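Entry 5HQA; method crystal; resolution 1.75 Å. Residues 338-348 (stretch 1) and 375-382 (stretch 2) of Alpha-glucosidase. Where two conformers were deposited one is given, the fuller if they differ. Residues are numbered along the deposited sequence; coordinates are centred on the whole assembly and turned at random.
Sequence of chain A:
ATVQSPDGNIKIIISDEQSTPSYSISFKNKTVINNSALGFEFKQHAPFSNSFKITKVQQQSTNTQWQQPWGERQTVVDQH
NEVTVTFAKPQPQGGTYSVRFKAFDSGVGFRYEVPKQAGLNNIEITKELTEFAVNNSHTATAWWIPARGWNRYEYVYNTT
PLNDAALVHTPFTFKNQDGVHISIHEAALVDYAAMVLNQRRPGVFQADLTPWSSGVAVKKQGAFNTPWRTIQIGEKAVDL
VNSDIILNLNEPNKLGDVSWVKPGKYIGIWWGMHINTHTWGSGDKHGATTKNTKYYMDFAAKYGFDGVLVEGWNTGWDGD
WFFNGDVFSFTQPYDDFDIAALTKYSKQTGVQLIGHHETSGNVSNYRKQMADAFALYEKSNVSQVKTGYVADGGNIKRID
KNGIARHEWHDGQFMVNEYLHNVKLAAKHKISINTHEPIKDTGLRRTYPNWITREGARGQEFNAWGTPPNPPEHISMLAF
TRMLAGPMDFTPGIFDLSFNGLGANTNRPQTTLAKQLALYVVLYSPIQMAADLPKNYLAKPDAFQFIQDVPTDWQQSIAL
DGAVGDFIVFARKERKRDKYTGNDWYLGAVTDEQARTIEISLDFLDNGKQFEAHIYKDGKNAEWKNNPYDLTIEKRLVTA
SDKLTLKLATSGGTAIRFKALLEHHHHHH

Stretch 1 338-348: DIAALTKYSKQ
Stretch 2 (375-382) ALYEKSNV

Two stretches of one chain meet over a modest 310 Å², summed over both sides. Residues 339-348 are helical and the helix runs on; residues 375-379 end a helix that began earlier. Their N-to-C directions differ by 40° and their axes approach no closer than 11.5 Å. The tightest register comes just beyond the second helix, where Thr343 CA lies 5.4 Å from Ser380 CA. Asp338 (chi1 t) caps the first helix by accepting from Ala341 N at Asp338 OD1, 3.1 Å. Ser380 (phi/psi -95/15) is the first residue to leave helical geometry, and Asn381 follows in the left-handed region at 64/33; Val382 N then bonds back to Tyr377 O at 2.9 Å.

The apolar contact centres on Ile339, which points toward the partner in a t,t rotamer. Ile339 CD1 reaches Leu376 CD2 (chi1 t, chi2 p) at 4.3 Å and meets the edge of the Tyr377 ring at CE1, 4.4 Å. Ile339 CD1 also lies 3.9 Å from Ser380 OG.

Where the backbones come closest, both side chains carry hydroxyls that bond back to their own helices. Thr343 (m) donates from OG1 to Ile339 O at 2.7 Å, and Ser380 (m) from OG to Leu376 O at 2.8 Å. Thr343 OG1 then packs 3.4 Å from Ser380 CB, a contact without a hydrogen bond between the two side chains.

One direct hydrogen bond crosses the contact. Asn381 (chi1 t, chi2 37°) points toward the first helix and donates from ND2 to Ser346 OG, 3.2 Å at a nearly straight 164°. Ser346 (p) in turn donates from OG to Thr343 O at 2.6 Å, so its hydroxyl relays between amide and helix backbone. A water supplements this link, donating to Ser346 O at 3.0 Å and accepting weakly from Asn381 ND2 at 3.4 Å.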

# COMPACT_ATOMS: atom_id res chain seq x y z
N ASP A 338 27.34 15.44 9.73
CA ASP A 338 27.35 16.91 9.77
C ASP A 338 26.19 17.41 8.93
O ASP A 338 26.31 17.58 7.72
CB ASP A 338 28.70 17.42 9.26
CG ASP A 338 28.86 18.93 9.41
OD1 ASP A 338 27.85 19.65 9.54
OD2 ASP A 338 30.02 19.39 9.38
N ILE A 339 25.05 17.69 9.58
CA ILE A 339 23.84 17.95 8.81
C ILE A 339 23.89 19.33 8.14
O ILE A 339 23.28 19.53 7.08
CB ILE A 339 22.59 17.77 9.69
CG1 ILE A 339 21.34 17.58 8.82
CG2 ILE A 339 22.41 18.94 10.65
CD1 ILE A 339 20.08 17.15 9.57
N ALA A 340 24.63 20.29 8.71
CA ALA A 340 24.79 21.58 8.06
C ALA A 340 25.65 21.47 6.81
O ALA A 340 25.33 22.06 5.78
CB ALA A 340 25.39 22.59 9.04
N ALA A 341 26.73 20.69 6.89
CA ALA A 341 27.55 20.44 5.71
C ALA A 341 26.76 19.73 4.62
O ALA A 341 26.85 20.07 3.44
CB ALA A 341 28.78 19.63 6.10
N LEU A 342 25.95 18.74 5.01
CA LEU A 342 25.17 18.00 4.02
C LEU A 342 24.04 18.85 3.45
O LEU A 342 23.65 18.67 2.29
CB LEU A 342 24.65 16.71 4.64
CG LEU A 342 25.77 15.75 5.03
CD1 LEU A 342 25.25 14.62 5.91
CD2 LEU A 342 26.43 15.19 3.78
N THR A 343 23.50 19.77 4.25
CA THR A 343 22.53 20.73 3.73
C THR A 343 23.15 21.57 2.62
O THR A 343 22.54 21.77 1.56
CB THR A 343 22.02 21.63 4.86
OG1 THR A 343 21.33 20.83 5.82
CG2 THR A 343 21.07 22.69 4.32
N LYS A 344 24.36 22.08 2.85
CA LYS A 344 25.06 22.83 1.80
C LYS A 344 25.34 21.94 0.60
O LYS A 344 25.17 22.37 -0.55
CB LYS A 344 26.37 23.41 2.33
CG LYS A 344 26.21 24.35 3.51
CD LYS A 344 27.56 24.92 3.93
CE LYS A 344 27.79 26.29 3.32
NZ LYS A 344 26.84 27.29 3.87
N TYR A 345 25.76 20.70 0.84
CA TYR A 345 26.06 19.80 -0.26
C TYR A 345 24.80 19.46 -1.06
O TYR A 345 24.88 19.27 -2.28
CB TYR A 345 26.74 18.54 0.26
CG TYR A 345 27.68 17.91 -0.75
CD1 TYR A 345 28.82 18.58 -1.17
CD2 TYR A 345 27.42 16.65 -1.27
CE1 TYR A 345 29.68 18.01 -2.09
CE2 TYR A 345 28.28 16.07 -2.19
CZ TYR A 345 29.41 16.76 -2.60
OH TYR A 345 30.26 16.19 -3.51
N SER A 346 23.64 19.39 -0.39
CA SER A 346 22.39 19.16 -1.10
C SER A 346 22.10 20.26 -2.10
O SER A 346 21.67 19.99 -3.23
CB SER A 346 21.23 19.03 -0.10
OG SER A 346 20.77 20.30 0.36
N LYS A 347 22.34 21.51 -1.71
CA LYS A 347 22.13 22.63 -2.62
C LYS A 347 23.15 22.62 -3.75
O LYS A 347 22.80 22.90 -4.90
CB LYS A 347 22.16 23.94 -1.84
CG LYS A 347 20.99 24.05 -0.85
CD LYS A 347 21.12 25.22 0.13
CE LYS A 347 19.96 25.20 1.13
NZ LYS A 347 20.17 26.12 2.29
N GLN A 348 24.40 22.27 -3.45
CA GLN A 348 25.42 22.20 -4.49
C GLN A 348 25.08 21.15 -5.54
O GLN A 348 25.17 21.40 -6.74
CB GLN A 348 26.79 21.87 -3.90
CG GLN A 348 27.44 22.93 -3.05
CD GLN A 348 28.76 22.43 -2.49
OE1 GLN A 348 29.56 21.82 -3.22
NE2 GLN A 348 28.98 22.64 -1.20
N ALA A 375 11.01 20.87 12.19
CA ALA A 375 11.63 22.18 12.03
C ALA A 375 13.08 22.04 11.59
O ALA A 375 13.54 22.77 10.71
CB ALA A 375 11.54 22.96 13.34
N LEU A 376 13.81 21.09 12.19
CA LEU A 376 15.19 20.85 11.77
C LEU A 376 15.25 20.44 10.31
O LEU A 376 16.07 20.95 9.53
CB LEU A 376 15.82 19.78 12.66
CG LEU A 376 17.17 19.25 12.17
CD1 LEU A 376 18.22 20.36 12.12
CD2 LEU A 376 17.65 18.10 13.04
N TYR A 377 14.37 19.52 9.91
CA TYR A 377 14.38 19.06 8.53
C TYR A 377 13.97 20.16 7.56
O TYR A 377 14.59 20.30 6.50
CB TYR A 377 13.47 17.84 8.41
CG TYR A 377 14.18 16.54 8.69
CD1 TYR A 377 15.57 16.46 8.68
CD2 TYR A 377 13.45 15.39 8.94
CE1 TYR A 377 16.22 15.25 8.92
CE2 TYR A 377 14.08 14.18 9.18
CZ TYR A 377 15.46 14.11 9.17
OH TYR A 377 16.05 12.89 9.41
N GLU A 378 12.96 20.96 7.91
CA GLU A 378 12.60 22.07 7.04
C GLU A 378 13.77 23.04 6.89
O GLU A 378 14.09 23.46 5.77
CB GLU A 378 11.36 22.81 7.57
CG GLU A 378 10.90 23.90 6.60
CD GLU A 378 9.52 24.48 6.91
OE1 GLU A 378 9.09 24.47 8.09
OE2 GLU A 378 8.86 24.96 5.96
N LYS A 379 14.43 23.37 8.00
CA LYS A 379 15.62 24.21 7.94
C LYS A 379 16.72 23.58 7.10
O LYS A 379 17.52 24.28 6.48
CB LYS A 379 16.11 24.48 9.37
CG LYS A 379 17.47 25.13 9.47
CD LYS A 379 17.96 25.18 10.92
CE LYS A 379 19.31 25.87 11.01
NZ LYS A 379 19.81 25.95 12.41
N SER A 380 16.77 22.25 7.04
CA SER A 380 17.83 21.54 6.35
C SER A 380 17.48 21.16 4.92
O SER A 380 18.16 20.31 4.33
CB SER A 380 18.20 20.27 7.13
OG SER A 380 18.61 20.60 8.45
N ASN A 381 16.42 21.74 4.34
CA ASN A 381 16.05 21.46 2.95
C ASN A 381 15.66 19.98 2.75
O ASN A 381 15.90 19.39 1.69
CB ASN A 381 17.20 21.86 2.00
CG ASN A 381 16.84 21.77 0.52
OD1 ASN A 381 15.71 22.06 0.12
ND2 ASN A 381 17.82 21.34 -0.30
N VAL A 382 15.06 19.36 3.76
CA VAL A 382 14.57 17.98 3.67
C VAL A 382 13.08 18.02 3.35
O VAL A 382 12.30 18.60 4.10
CB VAL A 382 14.85 17.20 4.97
CG1 VAL A 382 14.13 15.84 4.95
CG2 VAL A 382 16.36 17.01 5.17
O HOH W 1 18.68 20.32 -3.48